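Beta-lactamase-related domain-containing protein (Bacteroides dorei DSM 17855, PDB 5TGF) is of no established activity but is probably a serine hydrolase of the beta-lactamase and penicillin-binding-protein family, with a calcium site. Local coordinates at residues 23-28 against 318-323; 75-80 against 157-162. One frame throughout, in Å; residues are numbered along the deposited sequence.

Contact 1 (23-28 against 318-323)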
ATOM      1  N   LYS A  23       1.581  20.316  17.868  1.00 25.81           N
ATOM      2  CA  LYS A  23       0.763  21.201  17.006  1.00 24.44           C
ATOM      3  C   LYS A  23      -0.644  20.686  16.757  1.00 22.55           C
ATOM      4  O   LYS A  23      -1.409  21.300  16.019  1.00 22.64           O
ATOM      5  CB  LYS A  23       1.451  21.433  15.663  1.00 29.05           C
ATOM      6  CG  LYS A  23       2.790  22.121  15.803  1.00 35.96           C
ATOM      7  CD  LYS A  23       3.562  22.176  14.494  1.00 38.62           C
ATOM      8  CE  LYS A  23       4.992  22.575  14.785  1.00 41.51           C
ATOM      9  NZ  LYS A  23       5.857  22.434  13.590  1.00 49.99           N
ATOM     10  N   GLY A  24      -0.975  19.534  17.323  1.00 20.80           N
ATOM     11  CA  GLY A  24      -2.317  19.001  17.218  1.00 22.75           C
ATOM     12  C   GLY A  24      -2.661  18.380  15.851  1.00 21.61           C
ATOM     13  O   GLY A  24      -3.823  18.138  15.563  1.00 22.78           O
ATOM     14  N   TYR A  25      -1.662  18.150  15.007  1.00 19.71           N
ATOM     15  CA  TYR A  25      -1.908  17.483  13.733  1.00 19.30           C
ATOM     16  C   TYR A  25      -2.474  16.069  13.925  1.00 15.68           C
ATOM     17  O   TYR A  25      -3.279  15.618  13.113  1.00 17.30           O
ATOM     18  CB  TYR A  25      -0.644  17.366  12.909  1.00 18.88           C
ATOM     19  CG  TYR A  25       0.106  18.643  12.572  1.00 21.95           C
ATOM     20  CD1 TYR A  25      -0.534  19.849  12.420  1.00 28.24           C
ATOM     21  CD2 TYR A  25       1.463  18.578  12.297  1.00 25.91           C
ATOM     22  CE1 TYR A  25       0.177  20.984  12.033  1.00 29.45           C
ATOM     23  CE2 TYR A  25       2.180  19.704  11.970  1.00 28.96           C
ATOM     24  CZ  TYR A  25       1.521  20.890  11.798  1.00 27.91           C
ATOM     25  OH  TYR A  25       2.276  21.982  11.457  1.00 40.03           O
ATOM     26  N   TYR A  26      -1.939  15.336  14.906  1.00 16.49           N
ATOM     27  CA  TYR A  26      -2.481  14.039  15.322  1.00 16.59           C
ATOM     28  C   TYR A  26      -2.829  14.016  16.831  1.00 19.40           C
ATOM     29  O   TYR A  26      -2.148  14.691  17.609  1.00 20.00           O
ATOM     30  CB  TYR A  26      -1.438  12.941  15.092  1.00 16.84           C
ATOM     31  CG  TYR A  26      -0.906  12.872  13.688  1.00 14.93           C
ATOM     32  CD1 TYR A  26      -1.677  12.338  12.671  1.00 14.50           C
ATOM     33  CD2 TYR A  26       0.390  13.267  13.391  1.00 15.73           C
ATOM     34  CE1 TYR A  26      -1.181  12.213  11.376  1.00 13.37           C
ATOM     35  CE2 TYR A  26       0.892  13.168  12.104  1.00 15.31           C
ATOM     36  CZ  TYR A  26       0.098  12.667  11.092  1.00 14.43           C
ATOM     37  OH  TYR A  26       0.634  12.541   9.813  1.00 13.29           O
ATOM     38  N   PRO A  27      -3.829  13.208  17.242  1.00 18.84           N
ATOM     39  CA  PRO A  27      -4.109  13.047  18.677  1.00 21.25           C
ATOM     40  C   PRO A  27      -3.159  12.043  19.339  1.00 23.14           C
ATOM     41  O   PRO A  27      -3.028  12.015  20.558  1.00 25.51           O
ATOM     42  CB  PRO A  27      -5.555  12.526  18.694  1.00 21.87           C
ATOM     43  CG  PRO A  27      -5.744  11.846  17.385  1.00 19.59           C
ATOM     44  CD  PRO A  27      -4.837  12.528  16.408  1.00 20.39           C
ATOM     45  N   GLY A  28      -2.498  11.231  18.530  1.00 19.84           N
ATOM     46  CA  GLY A  28      -1.652  10.158  19.003  1.00 18.37           C
ATOM     47  C   GLY A  28      -0.979   9.533  17.796  1.00 18.08           C
ATOM     48  O   GLY A  28      -1.313   9.852  16.659  1.00 17.39           O
ATOM     49  N   ASP A 318       0.398  25.777   7.315  1.00 27.04           N
ATOM     50  CA  ASP A 318       1.827  25.904   7.570  1.00 26.27           C
ATOM     51  C   ASP A 318       2.715  25.044   6.650  1.00 23.48           C
ATOM     52  O   ASP A 318       3.936  24.936   6.845  1.00 25.64           O
ATOM     53  CB  ASP A 318       2.120  25.589   9.043  1.00 33.61           C
ATOM     54  CG  ASP A 318       1.595  24.208   9.475  1.00 36.09           C
ATOM     55  OD1 ASP A 318       1.223  23.397   8.592  1.00 28.36           O
ATOM     56  OD2 ASP A 318       1.539  23.962  10.702  1.00 39.85           O
ATOM     57  N   GLY A 319       2.110  24.401   5.665  1.00 22.15           N
ATOM     58  CA  GLY A 319       2.884  23.582   4.728  1.00 21.35           C
ATOM     59  C   GLY A 319       3.019  22.116   5.125  1.00 21.14           C
ATOM     60  O   GLY A 319       3.528  21.300   4.345  1.00 19.27           O
ATOM     61  N   PHE A 320       2.569  21.750   6.315  1.00 19.96           N
ATOM     62  CA  PHE A 320       2.580  20.325   6.708  1.00 17.97           C
ATOM     63  C   PHE A 320       1.624  19.557   5.809  1.00 15.73           C
ATOM     64  O   PHE A 320       0.552  20.057   5.433  1.00 16.45           O
ATOM     65  CB  PHE A 320       2.182  20.159   8.183  1.00 19.39           C
ATOM     66  CG  PHE A 320       1.871  18.737   8.594  1.00 19.00           C
ATOM     67  CD1 PHE A 320       2.865  17.895   9.070  1.00 20.56           C
ATOM     68  CD2 PHE A 320       0.563  18.269   8.545  1.00 20.74           C
ATOM     69  CE1 PHE A 320       2.554  16.590   9.452  1.00 22.26           C
ATOM     70  CE2 PHE A 320       0.242  16.989   8.979  1.00 19.07           C
ATOM     71  CZ  PHE A 320       1.231  16.152   9.423  1.00 18.77           C
ATOM     72  N   SER A 321       1.976  18.305   5.529  1.00 14.89           N
ATOM     73  CA  SER A 321       1.104  17.398   4.813  1.00 15.15           C
ATOM     74  C   SER A 321       1.296  16.009   5.366  1.00 14.56           C
ATOM     75  O   SER A 321       2.424  15.493   5.352  1.00 16.28           O
ATOM     76  CB  SER A 321       1.410  17.354   3.315  1.00 16.65           C
ATOM     77  OG  SER A 321       0.604  16.373   2.665  1.00 15.57           O
ATOM     78  N   SER A 322       0.185  15.391   5.793  1.00 14.02           N
ATOM     79  CA  SER A 322       0.237  14.040   6.338  1.00 14.41           C
ATOM     80  C   SER A 322       0.487  12.999   5.235  1.00 15.73           C
ATOM     81  O   SER A 322       0.653  11.808   5.532  1.00 15.75           O
ATOM     82  CB  SER A 322      -1.050  13.709   7.098  1.00 14.85           C
ATOM     83  OG  SER A 322      -2.196  13.908   6.301  1.00 14.63           O
ATOM     84  N   PHE A 323       0.413  13.412   3.972  1.00 14.79           N
ATOM     85  CA  PHE A 323       0.732  12.517   2.838  1.00 15.22           C
ATOM     86  C   PHE A 323       2.117  12.828   2.238  1.00 15.66           C
ATOM     87  O   PHE A 323       3.057  12.009   2.323  1.00 12.26           O
ATOM     88  CB  PHE A 323      -0.372  12.625   1.791  1.00 15.61           C
ATOM     89  CG  PHE A 323      -0.196  11.704   0.620  1.00 19.25           C
ATOM     90  CD1 PHE A 323      -0.169  10.319   0.797  1.00 18.81           C
ATOM     91  CD2 PHE A 323      -0.193  12.203  -0.667  1.00 21.42           C
ATOM     92  CE1 PHE A 323      -0.026   9.463  -0.289  1.00 21.15           C
ATOM     93  CE2 PHE A 323      -0.105  11.352  -1.769  1.00 24.60           C
ATOM     94  CZ  PHE A 323      -0.021   9.976  -1.576  1.00 24.05           C
TER

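Contact 2 (75-80 against 157-162)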
ATOM      1  N   THR A  75      -2.511 -20.770  -7.360  1.00 23.29           N
ATOM      2  CA  THR A  75      -3.531 -21.025  -8.391  1.00 21.25           C
ATOM      3  C   THR A  75      -2.937 -20.735  -9.764  1.00 20.43           C
ATOM      4  O   THR A  75      -1.789 -20.348  -9.879  1.00 21.75           O
ATOM      5  CB  THR A  75      -4.766 -20.129  -8.196  1.00 23.71           C
ATOM      6  OG1 THR A  75      -4.380 -18.759  -8.355  1.00 23.74           O
ATOM      7  CG2 THR A  75      -5.424 -20.343  -6.826  1.00 21.03           C
ATOM      8  N   ASP A  76      -3.726 -20.927 -10.816  1.00 23.38           N
ATOM      9  CA  ASP A  76      -3.344 -20.538 -12.171  1.00 24.97           C
ATOM     10  C   ASP A  76      -3.452 -19.016 -12.423  1.00 22.06           C
ATOM     11  O   ASP A  76      -3.102 -18.542 -13.494  1.00 22.52           O
ATOM     12  CB  ASP A  76      -4.231 -21.293 -13.174  1.00 30.55           C
ATOM     13  CG  ASP A  76      -3.807 -21.088 -14.631  1.00 30.51           C
ATOM     14  OD1 ASP A  76      -2.647 -21.369 -14.989  1.00 35.95           O
ATOM     15  OD2 ASP A  76      -4.653 -20.665 -15.432  1.00 34.16           O
ATOM     16  N   LEU A  77      -3.916 -18.252 -11.440  1.00 19.58           N
ATOM     17  CA  LEU A  77      -3.910 -16.772 -11.553  1.00 18.80           C
ATOM     18  C   LEU A  77      -2.490 -16.274 -11.723  1.00 19.35           C
ATOM     19  O   LEU A  77      -1.571 -16.747 -11.040  1.00 19.66           O
ATOM     20  CB  LEU A  77      -4.536 -16.140 -10.303  1.00 19.48           C
ATOM     21  CG  LEU A  77      -4.696 -14.619 -10.390  1.00 18.49           C
ATOM     22  CD1 LEU A  77      -5.715 -14.222 -11.468  1.00 19.20           C
ATOM     23  CD2 LEU A  77      -5.128 -14.101  -9.030  1.00 18.62           C
ATOM     24  N   SER A  78      -2.293 -15.373 -12.680  1.00 19.04           N
ATOM     25  CA  SER A  78      -0.968 -14.865 -12.996  1.00 22.93           C
ATOM     26  C   SER A  78      -1.008 -13.349 -13.223  1.00 21.93           C
ATOM     27  O   SER A  78      -2.014 -12.810 -13.642  1.00 17.36           O
ATOM     28  CB  SER A  78      -0.411 -15.577 -14.229  1.00 28.66           C
ATOM     29  OG  SER A  78       0.468 -14.738 -14.976  1.00 35.77           O
ATOM     30  N   TRP A  79       0.122 -12.690 -12.996  1.00 21.37           N
ATOM     31  CA  TRP A  79       0.212 -11.239 -13.127  1.00 20.55           C
ATOM     32  C   TRP A  79      -0.119 -10.755 -14.528  1.00 22.70           C
ATOM     33  O   TRP A  79      -0.564  -9.616 -14.712  1.00 19.94           O
ATOM     34  CB  TRP A  79       1.620 -10.777 -12.770  1.00 18.53           C
ATOM     35  CG  TRP A  79       2.014 -11.132 -11.356  1.00 19.07           C
ATOM     36  CD1 TRP A  79       3.008 -11.972 -10.986  1.00 18.76           C
ATOM     37  CD2 TRP A  79       1.344 -10.729 -10.133  1.00 17.11           C
ATOM     38  NE1 TRP A  79       3.060 -12.055  -9.602  1.00 20.72           N
ATOM     39  CE2 TRP A  79       2.029 -11.325  -9.065  1.00 17.01           C
ATOM     40  CE3 TRP A  79       0.221  -9.955  -9.858  1.00 17.08           C
ATOM     41  CZ2 TRP A  79       1.678 -11.110  -7.729  1.00 19.11           C
ATOM     42  CZ3 TRP A  79      -0.146  -9.733  -8.522  1.00 15.91           C
ATOM     43  CH2 TRP A  79       0.595 -10.309  -7.467  1.00 16.93           C
ATOM     44  N   ASP A  80       0.113 -11.604 -15.530  1.00 26.21           N
ATOM     45  CA  ASP A  80      -0.166 -11.240 -16.909  1.00 24.66           C
ATOM     46  C   ASP A  80      -1.531 -11.709 -17.424  1.00 21.63           C
ATOM     47  O   ASP A  80      -1.851 -11.483 -18.585  1.00 22.42           O
ATOM     48  CB  ASP A  80       0.967 -11.754 -17.782  1.00 29.04           C
ATOM     49  CG  ASP A  80       2.325 -11.160 -17.378  1.00 34.88           C
ATOM     50  OD1 ASP A  80       2.417  -9.929 -17.187  1.00 32.13           O
ATOM     51  OD2 ASP A  80       3.297 -11.924 -17.206  1.00 46.81           O
ATOM     52  N   ARG A 157     -11.292  -9.021  -6.964  1.00 14.77           N
ATOM     53  CA  ARG A 157     -12.335  -9.944  -7.404  1.00 15.08           C
ATOM     54  C   ARG A 157     -11.739 -11.102  -8.223  1.00 16.35           C
ATOM     55  O   ARG A 157     -12.229 -12.236  -8.131  1.00 18.02           O
ATOM     56  CB  ARG A 157     -13.382  -9.217  -8.221  1.00 16.16           C
ATOM     57  CG  ARG A 157     -14.559 -10.071  -8.696  1.00 17.31           C
ATOM     58  CD  ARG A 157     -15.361 -10.642  -7.575  1.00 18.85           C
ATOM     59  NE  ARG A 157     -16.354 -11.601  -8.099  1.00 20.67           N
ATOM     60  CZ  ARG A 157     -16.704 -12.737  -7.514  1.00 21.39           C
ATOM     61  NH1 ARG A 157     -16.215 -13.089  -6.334  1.00 21.86           N
ATOM     62  NH2 ARG A 157     -17.581 -13.532  -8.114  1.00 23.17           N
HETATM   63  N   MSE A 158     -10.675 -10.850  -8.976  1.00 15.52           N
HETATM   64  CA  MSE A 158     -10.066 -11.915  -9.758  1.00 18.24           C
HETATM   65  C   MSE A 158      -9.463 -12.951  -8.803  1.00 18.95           C
HETATM   66  O   MSE A 158      -9.604 -14.164  -9.037  1.00 16.80           O
HETATM   67  CB  MSE A 158      -9.015 -11.431 -10.739  1.00 18.14           C
HETATM   68  CG  MSE A 158      -9.550 -10.547 -11.868  1.00 20.47           C
HETATM   69 SE   MSE A 158      -8.105  -9.583 -12.771  0.74 20.42          SE
HETATM   70  CE  MSE A 158      -7.233 -10.998 -13.834  1.00 18.99           C
ATOM     71  N   ALA A 159      -8.887 -12.487  -7.681  1.00 17.23           N
ATOM     72  CA  ALA A 159      -8.330 -13.401  -6.686  1.00 19.00           C
ATOM     73  C   ALA A 159      -9.435 -14.205  -5.990  1.00 18.57           C
ATOM     74  O   ALA A 159      -9.266 -15.420  -5.746  1.00 18.50           O
ATOM     75  CB  ALA A 159      -7.455 -12.659  -5.685  1.00 17.89           C
ATOM     76  N   GLU A 160     -10.570 -13.560  -5.731  1.00 16.74           N
ATOM     77  CA  GLU A 160     -11.720 -14.209  -5.121  1.00 17.13           C
ATOM     78  C   GLU A 160     -12.202 -15.393  -5.985  1.00 19.51           C
ATOM     79  O   GLU A 160     -12.504 -16.465  -5.462  1.00 19.58           O
ATOM     80  CB  GLU A 160     -12.896 -13.257  -4.917  1.00 17.83           C
ATOM     81  CG  GLU A 160     -12.728 -12.245  -3.814  1.00 18.01           C
ATOM     82  CD  GLU A 160     -13.995 -11.443  -3.519  1.00 19.79           C
ATOM     83  OE1 GLU A 160     -14.948 -11.433  -4.338  1.00 19.52           O
ATOM     84  OE2 GLU A 160     -14.064 -10.811  -2.436  1.00 18.07           O
ATOM     85  N   VAL A 161     -12.324 -15.158  -7.280  1.00 18.92           N
ATOM     86  CA  VAL A 161     -12.750 -16.190  -8.211  1.00 22.10           C
ATOM     87  C   VAL A 161     -11.735 -17.335  -8.294  1.00 24.74           C
ATOM     88  O   VAL A 161     -12.109 -18.495  -8.293  1.00 22.78           O
ATOM     89  CB  VAL A 161     -13.084 -15.572  -9.582  1.00 21.82           C
ATOM     90  CG1 VAL A 161     -13.323 -16.640 -10.654  1.00 25.46           C
ATOM     91  CG2 VAL A 161     -14.305 -14.697  -9.429  1.00 21.44           C
ATOM     92  N   ALA A 162     -10.455 -17.015  -8.257  1.00 23.97           N
ATOM     93  CA  ALA A 162      -9.427 -18.045  -8.367  1.00 22.60           C
ATOM     94  C   ALA A 162      -9.404 -18.966  -7.152  1.00 23.97           C
ATOM     95  O   ALA A 162      -9.110 -20.176  -7.285  1.00 24.02           O
ATOM     96  CB  ALA A 162      -8.071 -17.398  -8.592  1.00 22.70           C
TER

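Contact 1 (23-28 against 318-323)
Two loops meet through an offset stack of aromatic rings beyond the strand ends of the six-stranded antiparallel sheet of this beta-lactamase-type fold, where strand 28-35 begins and strand 302-307 finishes. Residues 23-28 join helix 11-22 to strand 28-35. A Schellman motif with Gly24 at positive phi ends that helix, and Tyr25 follows directly.

The aromatic contact is between Tyr25 and Phe320. Their ring centroids are 4.0 Å apart and the planes are 20° from parallel. Tyr25 CD2 sits over the centre of the Phe320 ring. On the opposite face of Tyr25 lies the CB of Lys23, so this ring is sandwiched. Trp20 of helix 11-22 meets Phe320 edge to face.

Van der Waals contact continues at Tyr26, whose ring crosses Phe320 obliquely. Tyr26 CE2 lies 4.0 Å from Phe320 CZ, and Tyr26 OH is 3.4 Å from Ser322 CB. The hydroxyl of Ser322 bonds elsewhere, to the carbonyl of Trp289.

The polar part is local to residues 318-323. Asp318 forms an Asx turn that shapes the backbone leading into Phe320. Phe320 N donates to Asp318 OD1 at 3.1 Å, nearly straight (163°), from above the carboxylate plane.

Contact 2 (75-80 against 157-162)
An ST turn at Thr75 follows helix 60-74, and Leu77, whose N-H it uses, packs against helix 150-163. The contact lies in the helical part of the beta-lactamase-type fold and is apolar, with no hydrogen bond between the two segments.

Leu77 is the main side chain. Its CB faces the helix and lies 4.1 Å from Ala162 CB. CG stands anti to the backbone N (chi1 -174°), which sends the branch along the helix toward its earlier turn. CD2 ends 4.0 Å from Ala159 CA, so it rests on the helix backbone as well as on a methyl. CD1 points to the selenomethionine at position 158 and comes 4.3 Å from Met158 CE. Ala162, Ala159 and Met158 thus follow Leu77 from base to tip. Trp86 and Leu100 also touch Leu77, and both touch Met158 too.

Thr75 and Leu77 belong to a calcium site with Val72, seen in a structure of this protein; no calcium is bound to this chain in the model. Thr75 OG1 sits between the backbone N and the carbonyl carbon (chi1 63°). Thr75 OG1 accepts from Leu77 N at 3.2 Å, and the hydroxyl donates to the carbonyl oxygen of Val71. The same hydroxyl oxygen packs against Ala162 CB. The other branch of Thr75 places its methyl CG2 3.7 Å from Ala162 O.

From the N terminus, the chain leaves helix 11-22 and enters contact 1 at residues 23-28, before strand 28-35. It then runs through strand 38-46 and helix 60-74 to residues 75-80. Helix 150-163 returns to that loop, so contact 2 closes a loop of 76 residues within the helical region. Contact 1 closes much later, at residues 318-323. Contact 2 is nested inside the loop closed by contact 1. Contact 1 ties the loop between helix 11-22 and strand 28-35 to the loop between strand 302-307 and helix 328-337. Contact 2 sets the loop between helices 60-74 and 83-86 against helix 150-163. The contact centres are 39 Å apart, on opposite sides of the chain's centre.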